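Local coordinates for putative glutathione transferase (Sphingobium chlorophenolicum, PDB 4FQU), which catalyses the glutathione-dependent reduction of glutathionyl-hydroquinones to hydroquinones, a reaction involved in the degradation of pentachlorophenol, at residues V236-I241 against R251-Y256; K265-E270 against Q304-L309. All blocks are in the same frame, centred on the assembly; numbering follows the deposited sequence.

Interaction 1 (V236-I241 against R251-Y256); sequences VRFDAI and RRIADY
Two hydrogen bonds join these segments, both accepted by the carboxylate of Asp239. OD1 receives the backbone N of Ile253 at 2.8 Å through its syn lone pair, a bent bond (141° at the hydrogen), and OD2 receives the backbone N of Ala254 at 3.2 Å, a bond less surely placed. With CG beside the backbone N and anti to the carbonyl carbon, Asp239 suits its place: its two oxygens match two adjacent N-H groups that open a short 3-10 turn, 253-255. The segments thus tie helix 226-245 to the loop that leads into helix 257-268, within the all-helical C-terminal domain of the GST fold. Tyr256 occupies the N-cap position of that next helix.

Arg252 grips Asp255 side-on: NH2 meets OD1 at 2.8 Å, while NE and the backbone N of Arg252 both bond to OD2.

The apolar part is a CH-pi contact. Phe238 CG is anti to the backbone N (chi1 -163°), and its flat ring offers a broad face to Ile253 CD1, 3.6 Å from the centroid and 18° off the normal. Phe203 of helix 192-212 also touches the Phe238 side chain. An alanine in place of Phe238 would remove the ring, and would probably loosen the seating of Ile253 and the packing against helix 192-212.

Interaction 2 (K265-E270 against Q304-L309); sequences KLASHE and QPLPGL
Ser268 OG is held by one hydrogen bond, given to the carbonyl O of Gly264 one turn back in helix 257-268. Serine suits this last part of the helix, being small and able to return its hydroxyl to the backbone; OG stands beside its own N, anti to the carbonyl carbon (chi1 -71°). Gly308 O lies 3.6 Å from OG but makes no hydrogen bond with it.

The rest of the contact is van der Waals packing. The branched end of Leu309 lies beside the Ser268 side chain, CD1 nearer OG and CD2 nearer CB. Further along, Leu306 turns its CD1 toward Ala267 CB, 4.5 Å away, a loose meeting of methyls; alanine's single methyl gives a small apolar surface. Lys265 CB points away from the tail, its side chain touches Glu217 and Trp218, and it offers mainly its backbone to this side.

The segment 304-309 is an irregular, proline-containing part of the C-terminal tail that lies against the C-terminal part of a helix of the GST C-terminal domain, away from the annotated sites. With no hydrogen bond across it and only van der Waals packing, the contact probably holds the tail weakly, consistent with the poor order of Gly308 and Leu309.

Overall arrangement
Interaction 1 is partly buried and interaction 2 lies at the surface, their centres about 13 Å apart on the same side of the chain's centre. They involve two helices that follow each other in the chain: the first anchors 226-245 to the loop before 257-268, the second lays the C-terminal tail against the end of 257-268. The tail also links them, for Pro305 CB packs on Ala240 CB at 3.7 Å, and Leu306 CD1 lies near Val236 CG2 at 4.2 Å. Their chemistry follows their place. In the partly buried contact a carboxylate pins backbone N-H groups beside an aromatic face; at the surface the tail relies on van der Waals packing. Interaction 1 also reaches the second subunit, where Arg252 comes close to Arg252 of the second subunit, a like charge.

Interaction 1 (V236-I241 against R251-Y256)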
ATOM      1  N   VAL A 236      -7.300  -9.507  10.976  1.00 19.92           N
ATOM      2  CA  VAL A 236      -7.906  -8.283  11.475  1.00 17.99           C
ATOM      3  C   VAL A 236      -7.060  -7.059  11.102  1.00 21.44           C
ATOM      4  O   VAL A 236      -7.561  -5.930  11.030  1.00 21.16           O
ATOM      5  CB  VAL A 236      -8.108  -8.385  12.978  1.00 17.30           C
ATOM      6  CG1 VAL A 236      -6.816  -8.117  13.674  1.00 18.80           C
ATOM      7  CG2 VAL A 236      -9.200  -7.437  13.456  1.00 18.56           C
ATOM      8  N   ARG A 237      -5.783  -7.313  10.851  1.00 17.73           N
ATOM      9  CA  ARG A 237      -4.825  -6.286  10.495  1.00 20.14           C
ATOM     10  C   ARG A 237      -4.622  -6.197   8.978  1.00 22.48           C
ATOM     11  O   ARG A 237      -3.846  -5.343   8.454  1.00 22.18           O
ATOM     12  CB  ARG A 237      -3.476  -6.611  11.117  1.00 17.48           C
ATOM     13  CG  ARG A 237      -3.354  -6.228  12.499  1.00 13.09           C
ATOM     14  CD  ARG A 237      -2.399  -7.110  13.176  1.00 17.77           C
ATOM     15  NE  ARG A 237      -2.316  -6.722  14.568  1.00 21.83           N
ATOM     16  CZ  ARG A 237      -3.054  -7.242  15.530  1.00 20.71           C
ATOM     17  NH1 ARG A 237      -3.923  -8.207  15.286  1.00 17.95           N
ATOM     18  NH2 ARG A 237      -2.915  -6.790  16.751  1.00 27.82           N
ATOM     19  N   PHE A 238      -5.305  -7.075   8.258  1.00 19.86           N
ATOM     20  CA  PHE A 238      -4.910  -7.297   6.869  1.00 22.89           C
ATOM     21  C   PHE A 238      -5.149  -6.137   5.928  1.00 25.04           C
ATOM     22  O   PHE A 238      -4.206  -5.534   5.445  1.00 22.61           O
ATOM     23  CB  PHE A 238      -5.589  -8.485   6.299  1.00 17.85           C
ATOM     24  CG  PHE A 238      -4.940  -8.963   5.103  1.00 20.30           C
ATOM     25  CD1 PHE A 238      -5.279  -8.446   3.877  1.00 24.16           C
ATOM     26  CD2 PHE A 238      -3.949  -9.912   5.189  1.00 20.13           C
ATOM     27  CE1 PHE A 238      -4.666  -8.899   2.738  1.00 22.14           C
ATOM     28  CE2 PHE A 238      -3.346 -10.380   4.062  1.00 20.02           C
ATOM     29  CZ  PHE A 238      -3.701  -9.877   2.828  1.00 20.87           C
ATOM     30  N   ASP A 239      -6.421  -5.856   5.660  1.00 24.21           N
ATOM     31  CA  ASP A 239      -6.789  -4.725   4.834  1.00 22.38           C
ATOM     32  C   ASP A 239      -6.305  -3.388   5.366  1.00 23.51           C
ATOM     33  O   ASP A 239      -6.135  -2.448   4.607  1.00 28.39           O
ATOM     34  CB  ASP A 239      -8.302  -4.636   4.674  1.00 21.05           C
ATOM     35  CG  ASP A 239      -8.877  -5.799   3.924  1.00 26.66           C
ATOM     36  OD1 ASP A 239      -8.108  -6.666   3.480  1.00 25.47           O
ATOM     37  OD2 ASP A 239     -10.115  -5.838   3.770  1.00 34.44           O
ATOM     38  N   ALA A 240      -6.116  -3.276   6.663  1.00 21.34           N
ATOM     39  CA  ALA A 240      -5.933  -1.956   7.241  1.00 22.30           C
ATOM     40  C   ALA A 240      -4.483  -1.688   7.412  1.00 19.90           C
ATOM     41  O   ALA A 240      -4.098  -0.574   7.647  1.00 16.51           O
ATOM     42  CB  ALA A 240      -6.613  -1.882   8.568  1.00 24.24           C
ATOM     43  N   ILE A 241      -3.687  -2.745   7.309  1.00 19.51           N
ATOM     44  CA  ILE A 241      -2.250  -2.617   7.432  1.00 20.37           C
ATOM     45  C   ILE A 241      -1.475  -3.401   6.396  1.00 22.12           C
ATOM     46  O   ILE A 241      -0.840  -2.806   5.531  1.00 20.17           O
ATOM     47  CB  ILE A 241      -1.803  -3.063   8.763  1.00 19.45           C
ATOM     48  CG1 ILE A 241      -2.318  -2.061   9.776  1.00 18.30           C
ATOM     49  CG2 ILE A 241      -0.299  -3.158   8.781  1.00 16.39           C
ATOM     50  CD1 ILE A 241      -1.961  -2.441  11.148  1.00 20.15           C
ATOM     51  N   ARG A 251      -5.699  -9.121  -3.442  1.00 23.03           N
ATOM     52  CA  ARG A 251      -7.049  -8.604  -3.190  1.00 21.74           C
ATOM     53  C   ARG A 251      -7.261  -8.338  -1.695  1.00 22.51           C
ATOM     54  O   ARG A 251      -6.340  -8.434  -0.920  1.00 25.10           O
ATOM     55  CB  ARG A 251      -8.103  -9.554  -3.719  1.00 22.54           C
ATOM     56  CG  ARG A 251      -8.191 -10.887  -3.004  1.00 26.94           C
ATOM     57  CD  ARG A 251      -9.023 -11.862  -3.845  1.00 27.97           C
ATOM     58  NE  ARG A 251      -8.245 -13.044  -4.191  1.00 31.95           N
ATOM     59  CZ  ARG A 251      -7.694 -13.252  -5.381  1.00 31.57           C
ATOM     60  NH1 ARG A 251      -7.881 -12.346  -6.334  1.00 21.17           N
ATOM     61  NH2 ARG A 251      -6.992 -14.376  -5.612  1.00 33.27           N
ATOM     62  N   ARG A 252      -8.462  -7.994  -1.271  1.00 23.70           N
ATOM     63  CA  ARG A 252      -8.650  -7.670   0.137  1.00 24.34           C
ATOM     64  C   ARG A 252      -9.292  -8.820   0.844  1.00 21.97           C
ATOM     65  O   ARG A 252      -9.993  -9.587   0.237  1.00 24.45           O
ATOM     66  CB  ARG A 252      -9.535  -6.447   0.265  1.00 20.59           C
ATOM     67  CG  ARG A 252      -8.974  -5.297  -0.458  1.00 16.72           C
ATOM     68  CD  ARG A 252      -9.951  -4.181  -0.592  1.00 20.23           C
ATOM     69  NE  ARG A 252     -11.174  -4.663  -1.186  1.00 26.02           N
ATOM     70  CZ  ARG A 252     -12.377  -4.249  -0.829  1.00 23.47           C
ATOM     71  NH1 ARG A 252     -12.501  -3.346   0.130  1.00 24.06           N
ATOM     72  NH2 ARG A 252     -13.434  -4.751  -1.430  1.00 16.44           N
ATOM     73  N   ILE A 253      -9.061  -8.946   2.133  1.00 18.11           N
ATOM     74  CA  ILE A 253      -9.850  -9.899   2.888  1.00 24.19           C
ATOM     75  C   ILE A 253     -11.328  -9.582   2.685  1.00 27.80           C
ATOM     76  O   ILE A 253     -12.193 -10.481   2.745  1.00 27.55           O
ATOM     77  CB  ILE A 253      -9.552  -9.866   4.396  1.00 26.52           C
ATOM     78  CG1 ILE A 253      -8.053  -9.914   4.646  1.00 21.90           C
ATOM     79  CG2 ILE A 253     -10.247 -11.025   5.097  1.00 21.70           C
ATOM     80  CD1 ILE A 253      -7.437 -11.111   4.084  1.00 23.26           C
ATOM     81  N   ALA A 254     -11.606  -8.301   2.437  1.00 23.41           N
ATOM     82  CA  ALA A 254     -12.955  -7.838   2.157  1.00 20.76           C
ATOM     83  C   ALA A 254     -13.505  -8.496   0.907  1.00 22.80           C
ATOM     84  O   ALA A 254     -14.684  -8.458   0.647  1.00 23.09           O
ATOM     85  CB  ALA A 254     -12.945  -6.380   1.978  1.00 22.14           C
ATOM     86  N   ASP A 255     -12.652  -9.114   0.116  1.00 23.94           N
ATOM     87  CA  ASP A 255     -13.137  -9.674  -1.122  1.00 24.58           C
ATOM     88  C   ASP A 255     -13.368 -11.150  -0.984  1.00 26.66           C
ATOM     89  O   ASP A 255     -13.672 -11.820  -1.961  1.00 30.90           O
ATOM     90  CB  ASP A 255     -12.139  -9.414  -2.228  1.00 25.17           C
ATOM     91  CG  ASP A 255     -11.939  -7.945  -2.490  1.00 31.25           C
ATOM     92  OD1 ASP A 255     -12.979  -7.243  -2.598  1.00 32.25           O
ATOM     93  OD2 ASP A 255     -10.758  -7.508  -2.601  1.00 25.86           O
ATOM     94  N   TYR A 256     -13.183 -11.663   0.227  1.00 32.14           N
ATOM     95  CA  TYR A 256     -13.382 -13.095   0.523  1.00 34.81           C
ATOM     96  C   TYR A 256     -14.555 -13.197   1.455  1.00 32.56           C
ATOM     97  O   TYR A 256     -14.388 -13.023   2.661  1.00 32.45           O
ATOM     98  CB  TYR A 256     -12.186 -13.687   1.268  1.00 29.06           C
ATOM     99  CG  TYR A 256     -10.996 -13.986   0.425  1.00 24.98           C
ATOM    100  CD1 TYR A 256     -10.977 -15.071  -0.423  1.00 24.13           C
ATOM    101  CD2 TYR A 256      -9.869 -13.190   0.502  1.00 29.29           C
ATOM    102  CE1 TYR A 256      -9.879 -15.348  -1.192  1.00 26.89           C
ATOM    103  CE2 TYR A 256      -8.760 -13.450  -0.258  1.00 29.59           C
ATOM    104  CZ  TYR A 256      -8.773 -14.529  -1.098  1.00 31.73           C
ATOM    105  OH  TYR A 256      -7.654 -14.774  -1.832  1.00 32.84           O
TER

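Interaction 2 (K265-E270 against Q304-L309)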
ATOM      1  N   LYS A 265     -17.596 -12.107  12.790  1.00 24.08           N
ATOM      2  CA  LYS A 265     -18.018 -12.932  13.900  1.00 22.89           C
ATOM      3  C   LYS A 265     -17.152 -12.680  15.126  1.00 25.44           C
ATOM      4  O   LYS A 265     -17.647 -12.419  16.224  1.00 26.28           O
ATOM      5  CB  LYS A 265     -17.878 -14.378  13.470  1.00 23.91           C
ATOM      6  CG  LYS A 265     -18.688 -15.398  14.198  1.00 23.34           C
ATOM      7  CD  LYS A 265     -18.770 -16.641  13.308  1.00 33.40           C
ATOM      8  CE  LYS A 265     -19.258 -17.889  14.041  1.00 48.38           C
ATOM      9  NZ  LYS A 265     -20.563 -17.777  14.791  1.00 56.14           N
ATOM     10  N   LEU A 266     -15.847 -12.747  14.920  1.00 21.73           N
ATOM     11  CA  LEU A 266     -14.904 -12.670  16.013  1.00 20.92           C
ATOM     12  C   LEU A 266     -14.648 -11.245  16.493  1.00 20.86           C
ATOM     13  O   LEU A 266     -14.312 -11.016  17.642  1.00 19.92           O
ATOM     14  CB  LEU A 266     -13.588 -13.340  15.611  1.00 22.44           C
ATOM     15  CG  LEU A 266     -13.433 -14.806  16.022  1.00 20.78           C
ATOM     16  CD1 LEU A 266     -12.210 -15.468  15.368  1.00 16.67           C
ATOM     17  CD2 LEU A 266     -13.344 -14.819  17.512  1.00 15.74           C
ATOM     18  N   ALA A 267     -14.775 -10.276  15.612  1.00 20.86           N
ATOM     19  CA  ALA A 267     -14.478  -8.919  16.018  1.00 19.32           C
ATOM     20  C   ALA A 267     -15.690  -8.363  16.749  1.00 25.13           C
ATOM     21  O   ALA A 267     -15.674  -7.242  17.239  1.00 26.07           O
ATOM     22  CB  ALA A 267     -14.134  -8.096  14.835  1.00 13.78           C
ATOM     23  N   SER A 268     -16.735  -9.186  16.834  1.00 28.47           N
ATOM     24  CA  SER A 268     -18.027  -8.772  17.389  1.00 28.44           C
ATOM     25  C   SER A 268     -18.274  -9.414  18.724  1.00 27.74           C
ATOM     26  O   SER A 268     -19.145  -8.971  19.482  1.00 28.53           O
ATOM     27  CB  SER A 268     -19.177  -9.143  16.464  1.00 29.39           C
ATOM     28  OG  SER A 268     -19.138  -8.325  15.314  1.00 44.02           O
ATOM     29  N   HIS A 269     -17.524 -10.466  18.997  1.00 20.21           N
ATOM     30  CA  HIS A 269     -17.570 -11.116  20.273  1.00 20.13           C
ATOM     31  C   HIS A 269     -17.153 -10.078  21.324  1.00 25.66           C
ATOM     32  O   HIS A 269     -16.036  -9.566  21.242  1.00 23.50           O
ATOM     33  CB  HIS A 269     -16.561 -12.256  20.203  1.00 22.14           C
ATOM     34  CG  HIS A 269     -16.771 -13.323  21.218  1.00 22.68           C
ATOM     35  ND1 HIS A 269     -16.388 -13.183  22.538  1.00 21.71           N
ATOM     36  CD2 HIS A 269     -17.306 -14.558  21.106  1.00 22.58           C
ATOM     37  CE1 HIS A 269     -16.678 -14.288  23.197  1.00 25.00           C
ATOM     38  NE2 HIS A 269     -17.243 -15.135  22.353  1.00 35.89           N
ATOM     39  N   GLU A 270     -18.021  -9.739  22.296  1.00 27.14           N
ATOM     40  CA  GLU A 270     -17.580  -8.952  23.451  1.00 18.62           C
ATOM     41  C   GLU A 270     -16.403  -9.745  23.841  1.00 21.10           C
ATOM     42  O   GLU A 270     -16.307 -10.894  23.458  1.00 31.90           O
ATOM     43  CB  GLU A 270     -18.587  -9.050  24.572  1.00 21.26           C
ATOM     44  CG  GLU A 270     -20.055  -9.148  24.116  1.00 36.00           C
ATOM     45  CD  GLU A 270     -21.086  -8.495  25.097  1.00 48.67           C
ATOM     46  OE1 GLU A 270     -20.881  -8.547  26.337  1.00 43.30           O
ATOM     47  OE2 GLU A 270     -22.109  -7.919  24.624  1.00 43.11           O
ATOM     48  N   GLN A 304     -13.089   2.280   7.608  1.00 36.49           N
ATOM     49  CA  GLN A 304     -13.939   1.097   7.827  1.00 48.65           C
ATOM     50  C   GLN A 304     -13.389  -0.180   7.174  1.00 50.99           C
ATOM     51  O   GLN A 304     -13.894  -0.614   6.127  1.00 56.56           O
ATOM     52  CB  GLN A 304     -15.373   1.376   7.335  1.00 53.60           C
ATOM     53  CG  GLN A 304     -16.345   0.201   7.395  1.00 65.61           C
ATOM     54  CD  GLN A 304     -16.569  -0.320   8.822  1.00 79.29           C
ATOM     55  OE1 GLN A 304     -17.724  -0.438   9.264  1.00 67.83           O
ATOM     56  NE2 GLN A 304     -15.463  -0.656   9.541  1.00 62.52           N
ATOM     57  N   PRO A 305     -12.349  -0.781   7.781  1.00 46.24           N
ATOM     58  CA  PRO A 305     -11.675  -1.988   7.264  1.00 45.63           C
ATOM     59  C   PRO A 305     -12.339  -3.350   7.560  1.00 46.47           C
ATOM     60  O   PRO A 305     -11.775  -4.376   7.176  1.00 38.07           O
ATOM     61  CB  PRO A 305     -10.288  -1.930   7.938  1.00 32.42           C
ATOM     62  CG  PRO A 305     -10.457  -1.118   9.105  1.00 35.66           C
ATOM     63  CD  PRO A 305     -11.558  -0.130   8.834  1.00 41.41           C
ATOM     64  N   LEU A 306     -13.499  -3.359   8.216  1.00 50.13           N
ATOM     65  CA  LEU A 306     -14.109  -4.601   8.682  1.00 45.25           C
ATOM     66  C   LEU A 306     -15.594  -4.607   8.361  1.00 57.76           C
ATOM     67  O   LEU A 306     -16.054  -3.709   7.665  1.00 69.70           O
ATOM     68  CB  LEU A 306     -13.887  -4.721  10.182  1.00 48.05           C
ATOM     69  CG  LEU A 306     -12.424  -4.765  10.669  1.00 30.99           C
ATOM     70  CD1 LEU A 306     -12.309  -4.958  12.193  1.00 11.80           C
ATOM     71  CD2 LEU A 306     -11.682  -5.854   9.956  1.00 29.73           C
ATOM     72  N   PRO A 307     -16.344  -5.652   8.791  1.00 71.59           N
ATOM     73  CA  PRO A 307     -17.823  -5.551   8.860  1.00 89.54           C
ATOM     74  C   PRO A 307     -18.491  -5.687  10.279  1.00 89.47           C
ATOM     75  O   PRO A 307     -17.977  -5.200  11.314  1.00 71.38           O
ATOM     76  CB  PRO A 307     -18.294  -6.687   7.918  1.00 70.18           C
ATOM     77  CG  PRO A 307     -17.049  -7.586   7.700  1.00 55.75           C
ATOM     78  CD  PRO A 307     -15.940  -7.056   8.591  1.00 59.52           C
ATOM     79  N   GLY A 308     -19.660  -6.329  10.303  1.00 86.37           N
ATOM     80  CA  GLY A 308     -20.367  -6.601  11.547  1.00 93.96           C
ATOM     81  C   GLY A 308     -20.698  -8.084  11.683  1.00110.67           C
ATOM     82  O   GLY A 308     -19.773  -8.899  11.819  1.00 98.81           O
ATOM     83  N   LEU A 309     -22.001  -8.423  11.663  1.00131.64           N
ATOM     84  CA  LEU A 309     -22.536  -9.818  11.587  1.00127.49           C
ATOM     85  C   LEU A 309     -24.030  -9.888  11.117  1.00124.91           C
ATOM     86  O   LEU A 309     -24.939  -9.756  11.940  1.00127.02           O
ATOM     87  CB  LEU A 309     -22.356 -10.594  12.921  1.00107.42           C
ATOM     88  CG  LEU A 309     -21.723 -10.010  14.208  1.00 95.54           C
ATOM     89  CD1 LEU A 309     -22.330  -8.635  14.656  1.00 91.54           C
ATOM     90  CD2 LEU A 309     -21.731 -11.043  15.375  1.00 68.19           C
TER